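Local coordinates for protein diol-dehydratase (Roseburia inulinivorans, PDB 5I2A) that probably dehydrates 1,2-propanediol as a B12-independent lyase of the glycyl radical enzyme family, at residues I368-E372 / R396-L400; I9-I15 / Q313-C318; E144-A148 / Y502-L506; R106-F111 / A335-Y341. All coordinates share one frame; numbering follows the deposited sequence. Where two conformers were deposited one is given.

From the N terminus, 9-15 opens interaction 2, 106-111 opens interaction 4 and 144-148 opens interaction 3. Segment 313-318 then closes interaction 2, and 335-341 closes interaction 4. Interaction 1 (368-372 with 396-400) spans a short loop nested inside the long one that 502-506 finally closes as interaction 3. Interactions 2, 3 and 4 cross one another pairwise, whereas 2 and 4 each close before 1 opens. Interactions 1 and 2 touch, Ala-370 packing on Ile-316 and Asp-317, so the N-terminal segment and helices 309-323, 362-374 and 391-402 form one layered unit. Interaction 3 joins two helices on the other side of the chain's centre, and interaction 4 pins two inner loops.

Interaction 1: residues I368-E372 / R396-L400; sequences ITASE and RAAEL
Ile-368 lies under the guanidinium of Arg-396, its CG2 methyl 4.1 Å from the plane and over the centre of one face. The two side chains run antiparallel alongside one another, and Ile-368 CG2 also meets Arg-396 CG at 3.9 Å. With CG anti to the backbone N and a bend at chi2 (79°), Arg-396 brings its NH2 edge to helix 362-374. There NH2 donates to Glu-372 OE1 at 3.0 Å in a fairly straight bond (159°) within the guanidinium plane, forming a salt bridge, and to Thr-369 OG1, also at 3.0 Å but tilted from that plane. NH1 adds weak bonds to Glu-372 OE1 and Glu-399 OE2, and NE donates to a water. Segments 368-372 and 396-400 run nearly parallel (15°), as expected for the helices of successive beta-alpha-beta crossovers joining parallel strands 346-350, 380-385 and 409-412; this is consistent with the alpha/beta barrel of glycyl radical enzymes. A leucine in place of Arg-396 would probably leave Glu-372 without its charged mate and Thr-369 OG1 without this donor. Deeper in, Leu-400 forks against the other helix: CD1 touches Glu-372 CB at 4.0 Å, and CD2 reaches Ser-371 CB at 3.9 Å and Ile-368 CG2 at 3.9 Å. Ser-371 OG bonds to Trp-320 NE1, while Leu-381 of strand 380-385 packs beneath both Ile-368 and Leu-400.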
loop_
_atom_site.group_PDB
_atom_site.type_symbol
_atom_site.label_atom_id
_atom_site.label_comp_id
_atom_site.label_asym_id
_atom_site.label_seq_id
_atom_site.Cartn_x
_atom_site.Cartn_y
_atom_site.Cartn_z
ATOM N N ILE A 368 27.526 14.245 32.214
ATOM C CA ILE A 368 28.566 15.192 31.845
ATOM C C ILE A 368 29.967 14.606 32.137
ATOM O O ILE A 368 30.889 14.724 31.334
ATOM C CB ILE A 368 28.383 16.523 32.587
ATOM C CG1 ILE A 368 27.077 17.192 32.157
ATOM C CG2 ILE A 368 29.552 17.446 32.323
ATOM C CD1 ILE A 368 26.751 18.462 32.915
ATOM N N THR A 369 30.102 13.946 33.278
ATOM C CA THR A 369 31.372 13.336 33.661
ATOM C C THR A 369 31.745 12.241 32.667
ATOM O O THR A 369 32.912 12.097 32.289
ATOM C CB THR A 369 31.311 12.757 35.095
ATOM O OG1 THR A 369 31.163 13.822 36.044
ATOM C CG2 THR A 369 32.583 11.981 35.428
ATOM N N ALA A 370 30.753 11.472 32.237
ATOM C CA ALA A 370 31.024 10.376 31.321
ATOM C C ALA A 370 31.583 10.899 29.994
ATOM O O ALA A 370 32.488 10.302 29.423
ATOM C CB ALA A 370 29.770 9.533 31.093
ATOM N N SER A 371 31.073 12.029 29.526
ATOM C CA SER A 371 31.634 12.665 28.332
ATOM C C SER A 371 33.101 13.077 28.541
ATOM O O SER A 371 33.913 13.006 27.627
ATOM C CB SER A 371 30.794 13.884 27.947
ATOM O OG SER A 371 29.523 13.495 27.464
ATOM N N GLU A 372 33.432 13.516 29.752
ATOM C CA GLU A 372 34.808 13.892 30.065
ATOM C C GLU A 372 35.685 12.641 30.173
ATOM O O GLU A 372 36.791 12.610 29.656
ATOM C CB GLU A 372 34.855 14.708 31.363
ATOM C CG GLU A 372 36.179 15.338 31.669
ATOM C CD GLU A 372 36.059 16.427 32.733
ATOM O OE1 GLU A 372 35.088 16.396 33.528
ATOM O OE2 GLU A 372 36.929 17.325 32.763
ATOM N N ARG A 396 28.955 23.123 35.648
ATOM C CA ARG A 396 29.568 21.856 35.282
ATOM C C ARG A 396 29.552 21.644 33.759
ATOM O O ARG A 396 30.496 21.104 33.184
ATOM C CB ARG A 396 28.847 20.705 35.976
ATOM C CG ARG A 396 29.463 19.369 35.726
ATOM C CD ARG A 396 30.695 19.159 36.599
ATOM N NE ARG A 396 31.260 17.832 36.393
ATOM C CZ ARG A 396 32.217 17.557 35.512
ATOM N NH1 ARG A 396 32.721 18.527 34.755
ATOM N NH2 ARG A 396 32.678 16.314 35.393
ATOM N N ALA A 397 28.471 22.068 33.112
ATOM C CA ALA A 397 28.384 22.005 31.654
ATOM C C ALA A 397 29.463 22.897 31.033
ATOM O O ALA A 397 30.156 22.496 30.101
ATOM C CB ALA A 397 26.992 22.422 31.174
ATOM N N ALA A 398 29.597 24.103 31.577
ATOM C CA ALA A 398 30.569 25.070 31.084
ATOM C C ALA A 398 31.991 24.519 31.227
ATOM O O ALA A 398 32.822 24.703 30.349
ATOM C CB ALA A 398 30.420 26.405 31.820
ATOM N N GLU A 399 32.240 23.812 32.323
ATOM C CA GLU A 399 33.518 23.141 32.529
ATOM C C GLU A 399 33.810 22.133 31.425
ATOM O O GLU A 399 34.942 22.023 30.961
ATOM C CB GLU A 399 33.547 22.428 33.886
ATOM C CG GLU A 399 33.651 23.368 35.080
ATOM C CD GLU A 399 33.297 22.695 36.408
ATOM O OE1 GLU A 399 33.191 23.412 37.427
ATOM O OE2 GLU A 399 33.111 21.460 36.431
ATOM N N LEU A 400 32.788 21.387 31.020
ATOM C CA LEU A 400 32.956 20.444 29.930
ATOM C C LEU A 400 33.241 21.181 28.626
ATOM O O LEU A 400 34.124 20.794 27.880
ATOM C CB LEU A 400 31.723 19.551 29.768
ATOM C CG LEU A 400 31.859 18.430 28.739
ATOM C CD1 LEU A 400 32.949 17.450 29.142
ATOM C CD2 LEU A 400 30.525 17.705 28.568
HETATM O O HOH W 1 30.105 16.002 38.376
#

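Interaction 2: residues I9-I15 / Q313-C318; sequences IAKSDRI and QELIDC
Ser-12 and Arg-14 fasten the turn into helix 14-22 onto Glu-314 of helix 309-323, with Ser-12 OG also accepting from Arg-14 N in a helix-capping bond. Glu-314 reaches over with an extended chain and offers OE2 to both residues, Ser-12 OG donating at 2.8 Å and Arg-14 NE, in a salt bridge, at 2.8 Å, from opposite faces of the carboxylate. The arginine bond is straight (165°) and lies in the guanidinium plane; the carboxylate is turned 54° from it. A glutamine in place of Glu-314 would probably cost Arg-14 this charged mate and weaken the tie to the capping turn. Glu-243 is a second salt-bridge partner of Arg-14. Close packing adjoins the grip, where Ile-15 CD1 presses on Asp-317 CB at 3.6 Å, and recurs at the other end of the segment, where Ile-9 CG2 lies 3.5 Å from Gln-313 CB. Between them the fit is looser. Ala-10 and Lys-11 are exposed, Lys-11 NZ bonds to His-373 O, and one water bridges Ser-12 N to Asp-317 OD2, which also bonds to His-373 ND1. At the far end another water accepts from Ile-9 N and donates to Gln-313 OE1, while Gln-313 NE2 holds Asp-317 OD1 at 3.0 Å.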
loop_
_atom_site.group_PDB
_atom_site.type_symbol
_atom_site.label_atom_id
_atom_site.label_comp_id
_atom_site.label_asym_id
_atom_site.label_seq_id
_atom_site.Cartn_x
_atom_site.Cartn_y
_atom_site.Cartn_z
ATOM N N ILE A 9 32.801 11.759 39.878
ATOM C CA ILE A 9 33.123 10.402 40.298
ATOM C C ILE A 9 34.340 9.896 39.523
ATOM O O ILE A 9 34.533 10.261 38.367
ATOM C CB ILE A 9 31.910 9.478 40.086
ATOM C CG1 ILE A 9 30.742 9.954 40.953
ATOM C CG2 ILE A 9 32.243 8.051 40.416
ATOM C CD1 ILE A 9 29.410 9.363 40.557
ATOM N N ALA A 10 35.180 9.089 40.167
ATOM C CA ALA A 10 36.441 8.667 39.565
ATOM C C ALA A 10 36.222 7.825 38.317
ATOM O O ALA A 10 35.176 7.194 38.146
ATOM C CB ALA A 10 37.291 7.890 40.578
ATOM N N LYS A 11 37.223 7.836 37.453
ATOM C CA LYS A 11 37.207 7.080 36.222
ATOM C C LYS A 11 37.938 5.747 36.379
ATOM O O LYS A 11 39.099 5.719 36.772
ATOM C CB LYS A 11 37.843 7.903 35.097
ATOM C CG LYS A 11 37.961 7.152 33.761
ATOM C CD LYS A 11 38.317 8.092 32.617
ATOM C CE LYS A 11 39.696 7.835 32.078
ATOM N NZ LYS A 11 39.816 8.250 30.656
ATOM N N SER A 12 37.256 4.653 36.057
ATOM C CA SER A 12 37.866 3.324 36.049
ATOM C C SER A 12 38.927 3.166 34.958
ATOM O O SER A 12 38.816 3.756 33.880
ATOM C CB SER A 12 36.789 2.254 35.873
ATOM O OG SER A 12 37.361 0.993 35.578
ATOM N N ASP A 13 39.943 2.351 35.236
ATOM C CA ASP A 13 41.039 2.152 34.292
ATOM C C ASP A 13 40.587 1.327 33.087
ATOM O O ASP A 13 41.268 1.282 32.062
ATOM C CB ASP A 13 42.245 1.482 34.980
ATOM C CG ASP A 13 41.951 0.062 35.459
ATOM O OD1 ASP A 13 40.836 -0.200 35.960
ATOM O OD2 ASP A 13 42.847 -0.799 35.334
ATOM N N ARG A 14 39.433 0.682 33.217
ATOM C CA ARG A 14 38.832 -0.071 32.110
ATOM C C ARG A 14 38.541 0.820 30.896
ATOM O O ARG A 14 38.724 0.411 29.756
ATOM C CB ARG A 14 37.529 -0.737 32.577
ATOM C CG ARG A 14 36.839 -1.632 31.546
ATOM C CD ARG A 14 35.402 -1.930 31.969
ATOM N NE ARG A 14 35.304 -2.273 33.387
ATOM C CZ ARG A 14 35.311 -3.513 33.865
ATOM N NH1 ARG A 14 35.398 -4.548 33.040
ATOM N NH2 ARG A 14 35.228 -3.720 35.168
ATOM N N ILE A 15 38.095 2.044 31.161
ATOM C CA ILE A 15 37.537 2.901 30.117
ATOM C C ILE A 15 38.514 3.182 28.974
ATOM O O ILE A 15 38.181 2.996 27.815
ATOM C CB ILE A 15 37.039 4.241 30.712
ATOM C CG1 ILE A 15 36.017 3.970 31.817
ATOM C CG2 ILE A 15 36.458 5.143 29.623
ATOM C CD1 ILE A 15 34.958 2.920 31.473
ATOM N N GLN A 313 28.983 5.125 37.669
ATOM C CA GLN A 313 29.730 5.956 36.734
ATOM C C GLN A 313 30.432 5.076 35.717
ATOM O O GLN A 313 30.477 5.400 34.533
ATOM C CB GLN A 313 30.758 6.836 37.452
ATOM C CG GLN A 313 31.473 7.820 36.525
ATOM C CD GLN A 313 30.534 8.920 36.017
ATOM O OE1 GLN A 313 29.934 9.656 36.802
ATOM N NE2 GLN A 313 30.395 9.018 34.701
ATOM N N GLU A 314 30.978 3.958 36.183
ATOM C CA GLU A 314 31.675 3.049 35.290
ATOM C C GLU A 314 30.712 2.481 34.240
ATOM O O GLU A 314 31.061 2.364 33.063
ATOM C CB GLU A 314 32.335 1.907 36.068
ATOM C CG GLU A 314 33.270 1.067 35.197
ATOM C CD GLU A 314 33.988 -0.029 35.983
ATOM O OE1 GLU A 314 33.494 -0.409 37.056
ATOM O OE2 GLU A 314 35.033 -0.513 35.514
ATOM N N LEU A 315 29.503 2.135 34.673
ATOM C CA LEU A 315 28.486 1.615 33.758
ATOM C C LEU A 315 28.105 2.661 32.704
ATOM O O LEU A 315 28.018 2.358 31.520
ATOM C CB LEU A 315 27.247 1.165 34.527
ATOM C CG LEU A 315 27.363 -0.125 35.348
ATOM C CD1 LEU A 315 26.163 -0.279 36.274
ATOM C CD2 LEU A 315 27.517 -1.357 34.463
ATOM N N ILE A 316 27.888 3.894 33.144
ATOM C CA ILE A 316 27.533 4.968 32.235
ATOM C C ILE A 316 28.679 5.228 31.249
ATOM O O ILE A 316 28.451 5.383 30.043
ATOM C CB ILE A 316 27.179 6.248 33.007
ATOM C CG1 ILE A 316 25.910 6.017 33.835
ATOM C CG2 ILE A 316 26.987 7.405 32.051
ATOM C CD1 ILE A 316 25.557 7.178 34.774
ATOM N N ASP A 317 29.910 5.246 31.760
ATOM C CA ASP A 317 31.080 5.384 30.905
ATOM C C ASP A 317 31.109 4.276 29.844
ATOM O O ASP A 317 31.446 4.517 28.682
ATOM C CB ASP A 317 32.377 5.354 31.724
ATOM C CG ASP A 317 32.574 6.603 32.579
ATOM O OD1 ASP A 317 31.770 7.555 32.477
ATOM O OD2 ASP A 317 33.545 6.630 33.360
ATOM N N CYS A 318 30.763 3.062 30.256
ATOM C CA CYS A 318 30.724 1.938 29.326
ATOM C C CYS A 318 29.682 2.170 28.211
ATOM O O CYS A 318 29.933 1.854 27.051
ATOM C CB CYS A 318 30.438 0.633 30.073
ATOM S SG CYS A 318 31.899 -0.078 30.942
HETATM O O HOH W 2 30.575 12.085 38.140
HETATM O O HOH W 3 34.569 4.598 35.032
HETATM O O HOH W 4 34.104 -2.737 38.123
#

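Interaction 3: residues E144-A148 / Y502-L506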
loop_
_atom_site.group_PDB
_atom_site.type_symbol
_atom_site.label_atom_id
_atom_site.label_comp_id
_atom_site.label_asym_id
_atom_site.label_seq_id
_atom_site.Cartn_x
_atom_site.Cartn_y
_atom_site.Cartn_z
ATOM N N GLU A 144 10.271 17.839 -12.687
ATOM C CA GLU A 144 10.778 19.138 -12.266
ATOM C C GLU A 144 11.594 19.004 -10.971
ATOM O O GLU A 144 12.578 19.702 -10.776
ATOM C CB GLU A 144 9.629 20.142 -12.080
ATOM C CG GLU A 144 8.956 20.585 -13.395
ATOM C CD GLU A 144 7.919 19.594 -13.928
ATOM O OE1 GLU A 144 7.817 18.459 -13.422
ATOM O OE2 GLU A 144 7.185 19.961 -14.859
ATOM N N THR A 145 11.170 18.092 -10.105
ATOM C CA THR A 145 11.890 17.776 -8.884
ATOM C C THR A 145 13.266 17.177 -9.171
ATOM O O THR A 145 14.265 17.561 -8.549
ATOM C CB THR A 145 11.078 16.802 -8.013
ATOM O OG1 THR A 145 9.802 17.386 -7.726
ATOM C CG2 THR A 145 11.806 16.492 -6.718
ATOM N N LEU A 146 13.320 16.233 -10.109
ATOM C CA LEU A 146 14.593 15.640 -10.489
ATOM C C LEU A 146 15.526 16.717 -11.052
ATOM O O LEU A 146 16.727 16.694 -10.800
ATOM C CB LEU A 146 14.389 14.504 -11.502
ATOM C CG LEU A 146 13.569 13.303 -10.999
ATOM C CD1 LEU A 146 13.303 12.287 -12.121
ATOM C CD2 LEU A 146 14.272 12.637 -9.833
ATOM N N ARG A 147 14.960 17.661 -11.802
ATOM C CA ARG A 147 15.743 18.741 -12.391
ATOM C C ARG A 147 16.331 19.632 -11.297
ATOM O O ARG A 147 17.504 19.992 -11.344
ATOM C CB ARG A 147 14.898 19.581 -13.359
ATOM C CG ARG A 147 15.678 20.704 -14.032
ATOM C CD ARG A 147 14.819 21.488 -15.023
ATOM N NE ARG A 147 13.738 22.172 -14.331
ATOM C CZ ARG A 147 12.696 22.750 -14.923
ATOM N NH1 ARG A 147 12.579 22.738 -16.244
ATOM N NH2 ARG A 147 11.761 23.335 -14.187
ATOM N N ALA A 148 15.513 19.970 -10.308
ATOM C CA ALA A 148 15.973 20.813 -9.208
ATOM C C ALA A 148 17.151 20.161 -8.470
ATOM O O ALA A 148 18.108 20.832 -8.081
ATOM C CB ALA A 148 14.822 21.098 -8.247
ATOM N N TYR A 502 9.148 28.332 -5.465
ATOM C CA TYR A 502 9.121 27.284 -6.482
ATOM C C TYR A 502 9.958 26.071 -6.078
ATOM O O TYR A 502 9.495 24.928 -6.144
ATOM C CB TYR A 502 9.621 27.823 -7.819
ATOM C CG TYR A 502 9.603 26.796 -8.936
ATOM C CD1 TYR A 502 8.409 26.418 -9.532
ATOM C CD2 TYR A 502 10.777 26.207 -9.385
ATOM C CE1 TYR A 502 8.389 25.491 -10.554
ATOM C CE2 TYR A 502 10.766 25.274 -10.408
ATOM C CZ TYR A 502 9.570 24.920 -10.986
ATOM O OH TYR A 502 9.548 24.001 -12.008
ATOM N N ASN A 503 11.188 26.325 -5.647
ATOM C CA ASN A 503 12.094 25.236 -5.329
ATOM C C ASN A 503 11.808 24.576 -3.983
ATOM O O ASN A 503 12.060 23.392 -3.810
ATOM C CB ASN A 503 13.529 25.735 -5.410
ATOM C CG ASN A 503 13.990 25.824 -6.840
ATOM O OD1 ASN A 503 14.239 24.801 -7.475
ATOM N ND2 ASN A 503 14.049 27.041 -7.379
ATOM N N ILE A 504 11.245 25.329 -3.050
ATOM C CA ILE A 504 10.796 24.731 -1.799
ATOM C C ILE A 504 9.709 23.691 -2.059
ATOM O O ILE A 504 9.720 22.606 -1.485
ATOM C CB ILE A 504 10.267 25.797 -0.825
ATOM C CG1 ILE A 504 11.435 26.585 -0.238
ATOM C CG2 ILE A 504 9.455 25.154 0.301
ATOM C CD1 ILE A 504 10.991 27.874 0.450
ATOM N N GLU A 505 8.774 24.013 -2.945
ATOM C CA GLU A 505 7.675 23.095 -3.210
ATOM C C GLU A 505 8.169 21.804 -3.885
ATOM O O GLU A 505 7.642 20.715 -3.631
ATOM C CB GLU A 505 6.596 23.767 -4.067
ATOM C CG GLU A 505 5.409 22.841 -4.321
ATOM C CD GLU A 505 4.155 23.566 -4.817
ATOM O OE1 GLU A 505 4.249 24.757 -5.179
ATOM O OE2 GLU A 505 3.077 22.932 -4.825
ATOM N N LEU A 506 9.181 21.926 -4.738
ATOM C CA LEU A 506 9.815 20.747 -5.321
ATOM C C LEU A 506 10.503 19.872 -4.261
ATOM O O LEU A 506 10.515 18.645 -4.372
ATOM C CB LEU A 506 10.822 21.169 -6.394
ATOM C CG LEU A 506 10.203 21.859 -7.614
ATOM C CD1 LEU A 506 11.254 22.153 -8.672
ATOM C CD2 LEU A 506 9.090 20.988 -8.191
#
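Leu-506 of helix 489-521 packs against Glu-144, Thr-145 and Ala-148 of helix 143-150. Its CB passes Thr-145 OG1 at 4.1 Å, the side chains lying alongside and pointing opposite ways. CG, anti to the carbonyl carbon (chi1 -65°), carries a fork whose prongs meet different parts of the facing helix. CD1 sits against the backbone, 3.5 Å from Glu-144 O, and on the methyl of Ala-148, 3.7 Å from its CB. CD2 takes the other flank, 3.7 Å from Thr-145 OG1 and close to Glu-144 CB. The axes of 144-148 and 502-506 cross at -108°, 9.8 Å apart at closest approach, and Thr-145 CG2 lies 3.4 Å from Leu-506 O. Farther out, the Tyr-502 hydroxyl comes to Glu-144 CG, and Arg-147 NH2 stands 3.2 Å from Tyr-502 OH, which lies at the edge of the guanidinium. Phe-195 of the second subunit packs on both Glu-144 and Leu-506, so the pair borders the dimer interface. The Leu-506 methyls thus pack over polar atoms, Glu-144 O and Thr-145 OG1, the latter satisfied by its hydrogen bond to Asn-509 OD1, which implies that specificity rests mainly on the fit of Leu-506 and Ala-148.

Interaction 4: residues R106-F111 / A335-Y341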
loop_
_atom_site.group_PDB
_atom_site.type_symbol
_atom_site.label_atom_id
_atom_site.label_comp_id
_atom_site.label_asym_id
_atom_site.label_seq_id
_atom_site.Cartn_x
_atom_site.Cartn_y
_atom_site.Cartn_z
ATOM N N ARG A 106 38.849 6.745 0.520
ATOM C CA ARG A 106 38.151 7.974 0.168
ATOM C C ARG A 106 38.397 9.042 1.232
ATOM O O ARG A 106 38.747 8.735 2.365
ATOM C CB ARG A 106 36.644 7.727 -0.015
ATOM C CG ARG A 106 35.899 7.354 1.263
ATOM C CD ARG A 106 34.428 7.006 0.986
ATOM N NE ARG A 106 33.649 6.963 2.217
ATOM C CZ ARG A 106 32.341 6.749 2.267
ATOM N NH1 ARG A 106 31.659 6.541 1.142
ATOM N NH2 ARG A 106 31.716 6.752 3.440
ATOM N N SER A 107 38.198 10.297 0.858
ATOM C CA SER A 107 38.575 11.418 1.706
ATOM C C SER A 107 37.633 11.647 2.900
ATOM O O SER A 107 38.055 12.189 3.921
ATOM C CB SER A 107 38.651 12.688 0.867
ATOM O OG SER A 107 37.384 12.991 0.327
ATOM N N ALA A 108 36.368 11.253 2.780
ATOM C CA ALA A 108 35.451 11.394 3.919
ATOM C C ALA A 108 34.971 10.048 4.444
ATOM O O ALA A 108 34.466 9.231 3.682
ATOM C CB ALA A 108 34.265 12.259 3.536
ATOM N N ASP A 109 35.135 9.830 5.749
ATOM C CA ASP A 109 34.662 8.620 6.421
ATOM C C ASP A 109 34.996 7.326 5.643
ATOM O O ASP A 109 34.093 6.611 5.220
ATOM C CB ASP A 109 33.135 8.694 6.662
ATOM C CG ASP A 109 32.734 9.728 7.746
ATOM O OD1 ASP A 109 33.526 10.646 8.058
ATOM O OD2 ASP A 109 31.601 9.631 8.272
ATOM N N PRO A 110 36.294 7.020 5.468
ATOM C CA PRO A 110 36.649 5.776 4.772
ATOM C C PRO A 110 36.273 4.525 5.575
ATOM O O PRO A 110 36.205 4.573 6.802
ATOM C CB PRO A 110 38.172 5.884 4.606
ATOM C CG PRO A 110 38.614 6.775 5.792
ATOM C CD PRO A 110 37.484 7.781 5.908
ATOM N N PHE A 111 36.015 3.426 4.871
ATOM C CA PHE A 111 35.726 2.127 5.478
ATOM C C PHE A 111 36.539 1.034 4.781
ATOM O O PHE A 111 36.631 1.029 3.555
ATOM C CB PHE A 111 34.239 1.757 5.362
ATOM C CG PHE A 111 33.335 2.441 6.347
ATOM C CD1 PHE A 111 32.907 3.742 6.135
ATOM C CD2 PHE A 111 32.864 1.759 7.454
ATOM C CE1 PHE A 111 32.040 4.369 7.027
ATOM C CE2 PHE A 111 32.009 2.385 8.360
ATOM C CZ PHE A 111 31.597 3.696 8.139
ATOM N N ALA A 335 28.405 11.415 2.468
ATOM C CA ALA A 335 29.290 11.394 3.629
ATOM C C ALA A 335 29.901 12.754 3.921
ATOM O O ALA A 335 30.177 13.083 5.069
ATOM C CB ALA A 335 30.382 10.374 3.430
ATOM N N GLU A 336 30.086 13.553 2.880
ATOM C CA GLU A 336 30.632 14.887 3.049
ATOM C C GLU A 336 29.690 15.794 3.821
ATOM O O GLU A 336 30.130 16.763 4.426
ATOM C CB GLU A 336 30.956 15.500 1.697
ATOM C CG GLU A 336 32.076 14.763 1.006
ATOM C CD GLU A 336 32.661 15.558 -0.114
ATOM O OE1 GLU A 336 31.895 16.284 -0.782
ATOM O OE2 GLU A 336 33.887 15.468 -0.314
ATOM N N GLY A 337 28.401 15.469 3.808
ATOM C CA GLY A 337 27.431 16.244 4.562
ATOM C C GLY A 337 27.185 15.715 5.964
ATOM O O GLY A 337 26.532 16.375 6.767
ATOM N N PHE A 338 27.691 14.515 6.244
ATOM C CA PHE A 338 27.557 13.898 7.559
ATOM C C PHE A 338 28.933 13.389 8.037
ATOM O O PHE A 338 29.062 12.249 8.457
ATOM C CB PHE A 338 26.564 12.718 7.536
ATOM C CG PHE A 338 25.146 13.073 7.130
ATOM C CD1 PHE A 338 24.248 13.571 8.054
ATOM C CD2 PHE A 338 24.707 12.853 5.829
ATOM C CE1 PHE A 338 22.923 13.860 7.687
ATOM C CE2 PHE A 338 23.396 13.141 5.453
ATOM C CZ PHE A 338 22.504 13.643 6.384
ATOM N N ALA A 339 29.954 14.223 7.952
ATOM C CA ALA A 339 31.333 13.731 8.074
ATOM C C ALA A 339 31.724 13.511 9.532
ATOM O O ALA A 339 31.295 14.254 10.399
ATOM C CB ALA A 339 32.293 14.698 7.419
ATOM N N GLY A 340 32.546 12.500 9.791
ATOM C CA GLY A 340 33.061 12.267 11.135
ATOM C C GLY A 340 32.496 11.017 11.794
ATOM O O GLY A 340 32.629 10.838 12.989
ATOM N N TYR A 341 31.858 10.163 11.001
ATOM C CA TYR A 341 31.302 8.894 11.483
ATOM C C TYR A 341 30.194 9.035 12.540
ATOM O O TYR A 341 29.909 8.080 13.240
ATOM C CB TYR A 341 32.407 8.007 12.069
ATOM C CG TYR A 341 33.527 7.635 11.116
ATOM C CD1 TYR A 341 33.316 6.741 10.084
ATOM C CD2 TYR A 341 34.805 8.156 11.284
ATOM C CE1 TYR A 341 34.340 6.378 9.224
ATOM C CE2 TYR A 341 35.847 7.794 10.438
ATOM C CZ TYR A 341 35.609 6.902 9.411
ATOM O OH TYR A 341 36.626 6.551 8.571
HETATM O O HOH W 5 35.957 14.998 1.292
HETATM O O HOH W 6 29.312 9.907 6.772
#
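Two irregular loops meet where Asp-109, Gly-340 and Tyr-341 all take positive phi (45°, 110° and 63°). The N-H groups of Gly-340 and Tyr-341 both point to the Asp-109 carboxylate. Asp-109 OD1 accepts from Gly-340 N at 2.7 Å on its syn lone pair; OD2 accepts from Tyr-341 N at 2.8 Å, met from above the carboxylate plane. A water joins OD2 to Phe-338 O. The Tyr-341 ring then folds back along 106-111: Asp-109 CG lies 3.8 Å over one face, toward the rim, and CB makes an off-centre CH-pi contact. At the tip, Tyr-341 OH donates to Pro-110 O at 2.7 Å, in the carbonyl plane and on a lone pair. The ring's edge turns toward the face of Phe-111 in an offset edge-to-face pair, centroids 5.6 Å apart. Arg-106 steadies the turn from within, its NE and NH2 both gripping Asp-109 O, while Ala-335 CB covers one face of its guanidinium. Arg-106 NH1 continues to Glu-99 and Arg-330 O. Leading from helix 332-335 to strand 346-350, segment 335-341 packs Phe-338 against His-283 of strand 283-285 and Phe-455 of strand 454-457, and Ala-339 O accepts from Tyr-818, next to Gly-817, the predicted radical site.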